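Local coordinates for protein metallo-carboxypeptidase (Pseudomonas aeruginosa, PDB 4A39) that probably removes C-terminal amino acids from peptides or proteins as a zinc-dependent cytosolic carboxypeptidase of the M14 family, at residues R37-P42 with L69-Q74; H48-H53 with H79-Y84. One frame throughout, in Å; residues are numbered along the deposited sequence.

Both contacts lie in the N-terminal beta domain that the cytosolic carboxypeptidases carry ahead of their zinc carboxypeptidase domain, their centres about 9 Å apart. The segments alternate along the chain: 37-42 and 48-53 belong to the end of strand 36-39 and the loop up to strand 53-57; 69-74 and 79-84 belong to the end of strand 65-69 and the loop up to strand 87-89. Contact 1 lies away from the annotated sites. Contact 2 is buried, the Gln50 side chain about 11 Å from the bound zinc. The two touch directly, Ala72 O lying 3.0 Å from Trp81 NE1, probably hydrogen-bonded; Trp81 NE1 is also hydrogen-bonded to Ser75 OG, the hydroxyl that also meets Gln50 OE1.

Contact 1. Residues R37-P42 with L69-Q74; sequences RLAIRP and LVNAGQ
One face of the Arg37 guanidinium carries the Val70 methyl CG1, set 2.9 Å above the plane and offset toward the rim, while NH1 forms a salt bridge with Asp105; the bends at chi2 and chi3 fold the arginine chain back to reach this place. The other flat group, the Asn71 amide, lies along the backbone of Ile40. These groups flank the place where parallel neighbours, strands 36-39 and 65-69, leave the mixed sheet of the N-terminal domain. Leu38 and Leu69 form the parallel bridge, and Leu38 O accepts from Val70 N at 2.9 Å, nearly along its C=O axis. On the sheet face that they share, Leu69 spreads its two methyls, CD2 against Leu38 CB and CD1 against Ile40 CD1 at 4.0 Å; branched apolar chains suit this buried side. A type I turn from Leu69 to Ala72 then swings Asn71 round. With CG between the backbone N and the carbonyl carbon (chi1 64°), its amide can prolong the strand pairing by imitating a peptide group. Asn71 OD1 receives Ile40 N on an in-plane lone pair at 2.9 Å, and Asn71 ND2 returns a bond to Ile40 O at 3.0 Å, that oxygen lying 1° out of the amide plane.

Contact 2. Residues H48-H53 with H79-Y84; sequences HFQWFH and HAWSGY
Ala80, in a short 3-10 segment, turns its methyl toward segment 48-53 and meets Gln50 NE2 at 4.1 Å, a small residue fitting beside the amide. Trp81 follows and carries most of the contact. The Gln50 chain, CG anti to the backbone N (chi1 -172°) and bent at chi2, reaches tip to tip with the indole and lays its amide over one face, the planes only 9° apart. This is an amide-pi stack, with Gln50 CD 3.6 Å from Trp81 CZ2 and NE2 offset toward the rim. Both ends of the amide are held from outside: OE1 accepts from Tyr77 N and is hydrogen-bonded to Ser75 OG, while NE2 donates to Tyr122 OH, which fixes its rotation and satisfies a buried polar group. The far end of the indole meets 48-53 again, where Trp81 CZ3 lies near the plane of the Phe52 ring at its edge, 4.2 Å from Phe52 CE2. Gly83, with a positive phi, lets the type II turn from Trp81 bring Tyr84 back toward the same segment. Tyr84, its CG anti to the backbone N (chi1 171°), reaches tip to tip with Phe52, its OH 4.0 Å from Phe52 CZ and hydrogen-bonded to Tyr122 O. The result is a small aromatic cluster of Phe52, Trp81 and Tyr84, with the Gln50 amide stacked on the indole, joining two inter-strand loops within the N-terminal beta domain of a cytosolic carboxypeptidase.

Contact 1. Residues R37-P42 with L69-Q74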
ATOM      1  N   ARG A  37     -21.260   5.665  18.587  1.00  4.14           N
ATOM      2  CA  ARG A  37     -19.919   5.965  19.087  1.00  7.10           C
ATOM      3  C   ARG A  37     -19.029   4.739  18.958  1.00  5.20           C
ATOM      4  O   ARG A  37     -19.392   3.658  19.408  1.00  4.96           O
ATOM      5  CB  ARG A  37     -19.992   6.385  20.563  1.00  8.22           C
ATOM      6  CG  ARG A  37     -20.997   7.491  20.860  1.00 14.14           C
ATOM      7  CD  ARG A  37     -20.568   8.832  20.296  1.00 16.21           C
ATOM      8  NE  ARG A  37     -19.496   9.448  21.076  1.00 19.47           N
ATOM      9  CZ  ARG A  37     -19.002  10.657  20.836  1.00 19.13           C
ATOM     10  NH1 ARG A  37     -19.484  11.386  19.836  1.00 19.34           N
ATOM     11  NH2 ARG A  37     -18.027  11.142  21.595  1.00 19.53           N
ATOM     12  N   LEU A  38     -17.858   4.924  18.351  1.00  5.27           N
ATOM     13  CA  LEU A  38     -16.910   3.836  18.137  1.00  4.29           C
ATOM     14  C   LEU A  38     -15.490   4.321  18.394  1.00  4.99           C
ATOM     15  O   LEU A  38     -15.229   5.521  18.394  1.00  4.30           O
ATOM     16  CB  LEU A  38     -16.989   3.347  16.687  1.00  5.36           C
ATOM     17  CG  LEU A  38     -18.362   2.968  16.137  1.00  4.86           C
ATOM     18  CD1 LEU A  38     -18.286   2.884  14.621  1.00  5.65           C
ATOM     19  CD2 LEU A  38     -18.819   1.648  16.741  1.00  7.11           C
ATOM     20  N   ALA A  39     -14.576   3.379  18.607  1.00  3.63           N
ATOM     21  CA  ALA A  39     -13.170   3.708  18.824  1.00  4.73           C
ATOM     22  C   ALA A  39     -12.291   2.811  17.954  1.00  3.84           C
ATOM     23  O   ALA A  39     -12.627   1.654  17.694  1.00  5.43           O
ATOM     24  CB  ALA A  39     -12.797   3.532  20.292  1.00  3.28           C
ATOM     25  N   ILE A  40     -11.171   3.356  17.494  1.00  5.27           N
ATOM     26  CA  ILE A  40     -10.240   2.598  16.674  1.00  6.03           C
ATOM     27  C   ILE A  40      -9.347   1.810  17.629  1.00  6.66           C
ATOM     28  O   ILE A  40      -8.976   2.297  18.705  1.00  6.68           O
ATOM     29  CB  ILE A  40      -9.389   3.545  15.789  1.00  6.59           C
ATOM     30  CG1 ILE A  40     -10.318   4.427  14.947  1.00  7.57           C
ATOM     31  CG2 ILE A  40      -8.474   2.731  14.868  1.00  7.23           C
ATOM     32  CD1 ILE A  40      -9.593   5.495  14.133  1.00 11.53           C
ATOM     33  N   ARG A  41      -9.024   0.580  17.247  1.00  5.56           N
ATOM     34  CA  ARG A  41      -8.191  -0.290  18.073  1.00  7.31           C
ATOM     35  C   ARG A  41      -6.703  -0.174  17.740  1.00  6.79           C
ATOM     36  O   ARG A  41      -6.313  -0.214  16.572  1.00  6.59           O
ATOM     37  CB  ARG A  41      -8.624  -1.747  17.890  1.00  8.26           C
ATOM     38  CG  ARG A  41      -7.960  -2.736  18.843  1.00 10.55           C
ATOM     39  CD  ARG A  41      -7.748  -4.080  18.154  1.00 11.75           C
ATOM     40  NE  ARG A  41      -6.598  -4.037  17.254  1.00 12.07           N
ATOM     41  CZ  ARG A  41      -6.604  -4.460  15.995  1.00 11.57           C
ATOM     42  NH1 ARG A  41      -7.710  -4.966  15.459  1.00 12.25           N
ATOM     43  NH2 ARG A  41      -5.497  -4.373  15.267  1.00  9.89           N
ATOM     44  N   PRO A  42      -5.848  -0.026  18.764  1.00  6.19           N
ATOM     45  CA  PRO A  42      -4.404   0.078  18.518  1.00  5.52           C
ATOM     46  C   PRO A  42      -3.849  -1.238  17.963  1.00  5.50           C
ATOM     47  O   PRO A  42      -4.459  -2.295  18.127  1.00  6.55           O
ATOM     48  CB  PRO A  42      -3.839   0.383  19.902  1.00  5.65           C
ATOM     49  CG  PRO A  42      -4.968   1.129  20.572  1.00  4.89           C
ATOM     50  CD  PRO A  42      -6.163   0.305  20.165  1.00  5.72           C
ATOM     51  N   LEU A  69     -15.823   8.383  15.391  1.00  5.88           N
ATOM     52  CA  LEU A  69     -14.673   7.615  15.856  1.00  6.65           C
ATOM     53  C   LEU A  69     -14.122   8.563  16.918  1.00  6.72           C
ATOM     54  O   LEU A  69     -13.363   9.485  16.619  1.00  7.15           O
ATOM     55  CB  LEU A  69     -13.669   7.393  14.719  1.00  6.29           C
ATOM     56  CG  LEU A  69     -14.251   6.675  13.496  1.00  6.77           C
ATOM     57  CD1 LEU A  69     -13.124   6.296  12.541  1.00  6.65           C
ATOM     58  CD2 LEU A  69     -15.008   5.424  13.944  1.00  6.83           C
ATOM     59  N   VAL A  70     -14.543   8.330  18.157  1.00  7.93           N
ATOM     60  CA  VAL A  70     -14.192   9.178  19.292  1.00  7.76           C
ATOM     61  C   VAL A  70     -12.723   9.378  19.634  1.00  6.71           C
ATOM     62  O   VAL A  70     -12.367  10.399  20.228  1.00  6.51           O
ATOM     63  CB  VAL A  70     -14.910   8.701  20.577  1.00  8.10           C
ATOM     64  CG1 VAL A  70     -16.404   8.569  20.321  1.00  9.30           C
ATOM     65  CG2 VAL A  70     -14.317   7.384  21.053  1.00  9.03           C
ATOM     66  N   ASN A  71     -11.866   8.428  19.268  1.00  6.12           N
ATOM     67  CA  ASN A  71     -10.452   8.562  19.601  1.00  5.61           C
ATOM     68  C   ASN A  71      -9.557   8.906  18.412  1.00  6.25           C
ATOM     69  O   ASN A  71      -8.345   8.716  18.458  1.00  5.08           O
ATOM     70  CB  ASN A  71      -9.952   7.294  20.310  1.00  6.88           C
ATOM     71  CG  ASN A  71     -10.010   6.058  19.430  1.00  6.51           C
ATOM     72  OD1 ASN A  71     -10.695   6.039  18.407  1.00  4.98           O
ATOM     73  ND2 ASN A  71      -9.294   5.008  19.839  1.00  5.91           N
ATOM     74  N   ALA A  72     -10.160   9.436  17.353  1.00  6.40           N
ATOM     75  CA  ALA A  72      -9.403   9.819  16.163  1.00  6.35           C
ATOM     76  C   ALA A  72      -8.302  10.823  16.524  1.00  7.43           C
ATOM     77  O   ALA A  72      -7.230  10.832  15.921  1.00  7.31           O
ATOM     78  CB  ALA A  72     -10.347  10.418  15.116  1.00  6.32           C
ATOM     79  N   GLY A  73      -8.567  11.664  17.517  1.00  8.14           N
ATOM     80  CA  GLY A  73      -7.579  12.650  17.924  1.00 10.50           C
ATOM     81  C   GLY A  73      -6.288  12.061  18.472  1.00 10.84           C
ATOM     82  O   GLY A  73      -5.264  12.745  18.511  1.00 12.16           O
ATOM     83  N   GLN A  74      -6.329  10.801  18.899  1.00 10.32           N
ATOM     84  CA  GLN A  74      -5.144  10.139  19.450  1.00 10.39           C
ATOM     85  C   GLN A  74      -4.476   9.207  18.449  1.00  9.58           C
ATOM     86  O   GLN A  74      -3.535   8.496  18.800  1.00  9.49           O
ATOM     87  CB  GLN A  74      -5.506   9.311  20.686  1.00 12.47           C
ATOM     88  CG  GLN A  74      -6.067  10.088  21.862  1.00 16.63           C
ATOM     89  CD  GLN A  74      -6.385   9.179  23.036  1.00 18.45           C
ATOM     90  OE1 GLN A  74      -7.235   8.292  22.942  1.00 21.35           O
ATOM     91  NE2 GLN A  74      -5.692   9.389  24.148  1.00 21.10           N
TER

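Contact 2. Residues H48-H53 with H79-Y84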
ATOM      1  N   HIS A  48       0.278   2.409  17.740  1.00  7.13           N
ATOM      2  CA  HIS A  48      -0.285   2.960  16.509  1.00  8.06           C
ATOM      3  C   HIS A  48      -1.704   2.553  16.160  1.00  7.67           C
ATOM      4  O   HIS A  48      -2.145   1.449  16.454  1.00  5.46           O
ATOM      5  CB  HIS A  48       0.565   2.575  15.293  1.00  8.83           C
ATOM      6  CG  HIS A  48       2.031   2.791  15.469  1.00  9.32           C
ATOM      7  ND1 HIS A  48       2.848   1.875  16.097  1.00 10.09           N
ATOM      8  CD2 HIS A  48       2.835   3.806  15.074  1.00 11.49           C
ATOM      9  CE1 HIS A  48       4.093   2.318  16.081  1.00 12.17           C
ATOM     10  NE2 HIS A  48       4.112   3.486  15.467  1.00 10.86           N
ATOM     11  N   PHE A  49      -2.404   3.470  15.504  1.00  8.20           N
ATOM     12  CA  PHE A  49      -3.735   3.209  14.989  1.00  7.13           C
ATOM     13  C   PHE A  49      -4.208   4.345  14.108  1.00  5.60           C
ATOM     14  O   PHE A  49      -3.792   5.494  14.272  1.00  5.64           O
ATOM     15  CB  PHE A  49      -4.768   2.917  16.096  1.00  7.60           C
ATOM     16  CG  PHE A  49      -5.163   4.109  16.933  1.00  8.70           C
ATOM     17  CD1 PHE A  49      -6.231   4.921  16.557  1.00  7.76           C
ATOM     18  CD2 PHE A  49      -4.529   4.365  18.142  1.00  8.60           C
ATOM     19  CE1 PHE A  49      -6.664   5.963  17.379  1.00  6.94           C
ATOM     20  CE2 PHE A  49      -4.951   5.401  18.969  1.00  8.12           C
ATOM     21  CZ  PHE A  49      -6.023   6.202  18.591  1.00  8.01           C
ATOM     22  N   GLN A  50      -5.043   3.987  13.139  1.00  6.44           N
ATOM     23  CA  GLN A  50      -5.647   4.930  12.203  1.00  5.70           C
ATOM     24  C   GLN A  50      -6.607   4.131  11.329  1.00  5.95           C
ATOM     25  O   GLN A  50      -7.735   4.554  11.092  1.00  4.75           O
ATOM     26  CB  GLN A  50      -4.592   5.611  11.326  1.00  4.97           C
ATOM     27  CG  GLN A  50      -5.166   6.747  10.476  1.00  6.40           C
ATOM     28  CD  GLN A  50      -4.749   8.130  10.955  1.00  5.43           C
ATOM     29  OE1 GLN A  50      -4.220   8.293  12.055  1.00  6.80           O
ATOM     30  NE2 GLN A  50      -4.995   9.139  10.122  1.00  5.91           N
ATOM     31  N   TRP A  51      -6.148   2.974  10.858  1.00  4.60           N
ATOM     32  CA  TRP A  51      -6.968   2.095  10.028  1.00  4.58           C
ATOM     33  C   TRP A  51      -8.156   1.549  10.815  1.00  5.20           C
ATOM     34  O   TRP A  51      -8.022   1.174  11.977  1.00  6.83           O
ATOM     35  CB  TRP A  51      -6.120   0.924   9.491  1.00  4.76           C
ATOM     36  CG  TRP A  51      -6.935  -0.209   8.917  1.00  5.14           C
ATOM     37  CD1 TRP A  51      -7.418  -1.299   9.591  1.00  3.29           C
ATOM     38  CD2 TRP A  51      -7.416  -0.326   7.570  1.00  4.59           C
ATOM     39  NE1 TRP A  51      -8.172  -2.081   8.748  1.00  3.53           N
ATOM     40  CE2 TRP A  51      -8.190  -1.507   7.503  1.00  4.35           C
ATOM     41  CE3 TRP A  51      -7.274   0.456   6.414  1.00  5.30           C
ATOM     42  CZ2 TRP A  51      -8.820  -1.926   6.323  1.00  2.58           C
ATOM     43  CZ3 TRP A  51      -7.903   0.040   5.240  1.00  3.89           C
ATOM     44  CH2 TRP A  51      -8.666  -1.141   5.206  1.00  4.94           C
ATOM     45  N   PHE A  52      -9.324   1.539  10.180  1.00  5.45           N
ATOM     46  CA  PHE A  52     -10.536   1.006  10.792  1.00  4.71           C
ATOM     47  C   PHE A  52     -11.292   0.263   9.702  1.00  4.15           C
ATOM     48  O   PHE A  52     -11.121   0.546   8.518  1.00  4.46           O
ATOM     49  CB  PHE A  52     -11.401   2.134  11.389  1.00  5.96           C
ATOM     50  CG  PHE A  52     -11.894   3.139  10.381  1.00  5.24           C
ATOM     51  CD1 PHE A  52     -13.071   2.921   9.671  1.00  4.67           C
ATOM     52  CD2 PHE A  52     -11.188   4.317  10.162  1.00  6.11           C
ATOM     53  CE1 PHE A  52     -13.541   3.866   8.755  1.00  6.42           C
ATOM     54  CE2 PHE A  52     -11.642   5.269   9.252  1.00  5.48           C
ATOM     55  CZ  PHE A  52     -12.824   5.043   8.544  1.00  5.24           C
ATOM     56  N   HIS A  53     -12.107  -0.704  10.108  1.00  4.08           N
ATOM     57  CA  HIS A  53     -12.886  -1.507   9.173  1.00  3.83           C
ATOM     58  C   HIS A  53     -13.922  -2.270   9.989  1.00  3.98           C
ATOM     59  O   HIS A  53     -13.574  -3.095  10.829  1.00  3.92           O
ATOM     60  CB  HIS A  53     -11.955  -2.484   8.436  1.00  5.06           C
ATOM     61  CG  HIS A  53     -12.639  -3.329   7.405  1.00  6.57           C
ATOM     62  ND1 HIS A  53     -12.001  -4.366   6.758  1.00  5.79           N
ATOM     63  CD2 HIS A  53     -13.898  -3.292   6.905  1.00  6.85           C
ATOM     64  CE1 HIS A  53     -12.836  -4.934   5.907  1.00  8.22           C
ATOM     65  NE2 HIS A  53     -13.994  -4.301   5.976  1.00  6.42           N
ATOM     66  N   HIS A  79      -3.610  14.606  12.324  1.00  9.54           N
ATOM     67  CA  HIS A  79      -3.765  15.815  11.524  1.00 10.44           C
ATOM     68  C   HIS A  79      -4.250  15.465  10.120  1.00  9.44           C
ATOM     69  O   HIS A  79      -4.727  16.329   9.388  1.00 12.29           O
ATOM     70  CB  HIS A  79      -2.447  16.595  11.445  1.00 11.59           C
ATOM     71  CG  HIS A  79      -2.551  17.877  10.674  1.00 15.81           C
ATOM     72  ND1 HIS A  79      -2.641  17.913   9.299  1.00 17.63           N
ATOM     73  CD2 HIS A  79      -2.620  19.164  11.089  1.00 17.22           C
ATOM     74  CE1 HIS A  79      -2.763  19.167   8.899  1.00 17.92           C
ATOM     75  NE2 HIS A  79      -2.753  19.945   9.966  1.00 19.11           N
ATOM     76  N   ALA A  80      -4.156  14.189   9.757  1.00  6.97           N
ATOM     77  CA  ALA A  80      -4.577  13.754   8.428  1.00  7.26           C
ATOM     78  C   ALA A  80      -6.079  13.530   8.289  1.00  7.18           C
ATOM     79  O   ALA A  80      -6.560  13.230   7.194  1.00  9.75           O
ATOM     80  CB  ALA A  80      -3.833  12.481   8.037  1.00  5.30           C
ATOM     81  N   TRP A  81      -6.828  13.671   9.381  1.00  7.39           N
ATOM     82  CA  TRP A  81      -8.275  13.458   9.316  1.00  6.78           C
ATOM     83  C   TRP A  81      -8.994  14.592   8.603  1.00  6.59           C
ATOM     84  O   TRP A  81     -10.062  14.392   8.024  1.00  6.50           O
ATOM     85  CB  TRP A  81      -8.870  13.287  10.717  1.00  5.69           C
ATOM     86  CG  TRP A  81      -8.439  12.033  11.431  1.00  5.78           C
ATOM     87  CD1 TRP A  81      -7.768  11.959  12.619  1.00  6.71           C
ATOM     88  CD2 TRP A  81      -8.674  10.678  11.017  1.00  5.73           C
ATOM     89  NE1 TRP A  81      -7.569  10.644  12.972  1.00  5.33           N
ATOM     90  CE2 TRP A  81      -8.114   9.836  12.010  1.00  4.79           C
ATOM     91  CE3 TRP A  81      -9.301  10.092   9.908  1.00  5.73           C
ATOM     92  CZ2 TRP A  81      -8.164   8.438  11.926  1.00  6.01           C
ATOM     93  CZ3 TRP A  81      -9.349   8.698   9.824  1.00  3.83           C
ATOM     94  CH2 TRP A  81      -8.782   7.889  10.830  1.00  4.88           C
ATOM     95  N   SER A  82      -8.415  15.785   8.651  1.00  7.39           N
ATOM     96  CA  SER A  82      -9.014  16.933   7.988  1.00  9.60           C
ATOM     97  C   SER A  82      -9.027  16.690   6.478  1.00  9.39           C
ATOM     98  O   SER A  82      -7.995  16.380   5.881  1.00  8.96           O
ATOM     99  CB  SER A  82      -8.222  18.203   8.311  1.00 12.17           C
ATOM    100  OG  SER A  82      -8.773  19.328   7.651  1.00 19.36           O
ATOM    101  N   GLY A  83     -10.205  16.811   5.873  1.00  7.82           N
ATOM    102  CA  GLY A  83     -10.327  16.607   4.441  1.00  7.44           C
ATOM    103  C   GLY A  83     -10.516  15.157   4.030  1.00  7.75           C
ATOM    104  O   GLY A  83     -10.665  14.854   2.843  1.00 11.52           O
ATOM    105  N   TYR A  84     -10.505  14.257   5.005  1.00  6.44           N
ATOM    106  CA  TYR A  84     -10.674  12.836   4.722  1.00  5.43           C
ATOM    107  C   TYR A  84     -12.137  12.409   4.789  1.00  4.39           C
ATOM    108  O   TYR A  84     -12.857  12.758   5.726  1.00  7.14           O
ATOM    109  CB  TYR A  84      -9.871  11.986   5.710  1.00  5.03           C
ATOM    110  CG  TYR A  84     -10.193  10.513   5.595  1.00  5.34           C
ATOM    111  CD1 TYR A  84      -9.665   9.742   4.561  1.00  4.21           C
ATOM    112  CD2 TYR A  84     -11.111   9.917   6.458  1.00  5.05           C
ATOM    113  CE1 TYR A  84     -10.058   8.409   4.379  1.00  3.80           C
ATOM    114  CE2 TYR A  84     -11.508   8.594   6.289  1.00  4.00           C
ATOM    115  CZ  TYR A  84     -10.984   7.849   5.247  1.00  2.74           C
ATOM    116  OH  TYR A  84     -11.413   6.556   5.068  1.00  5.30           O
TER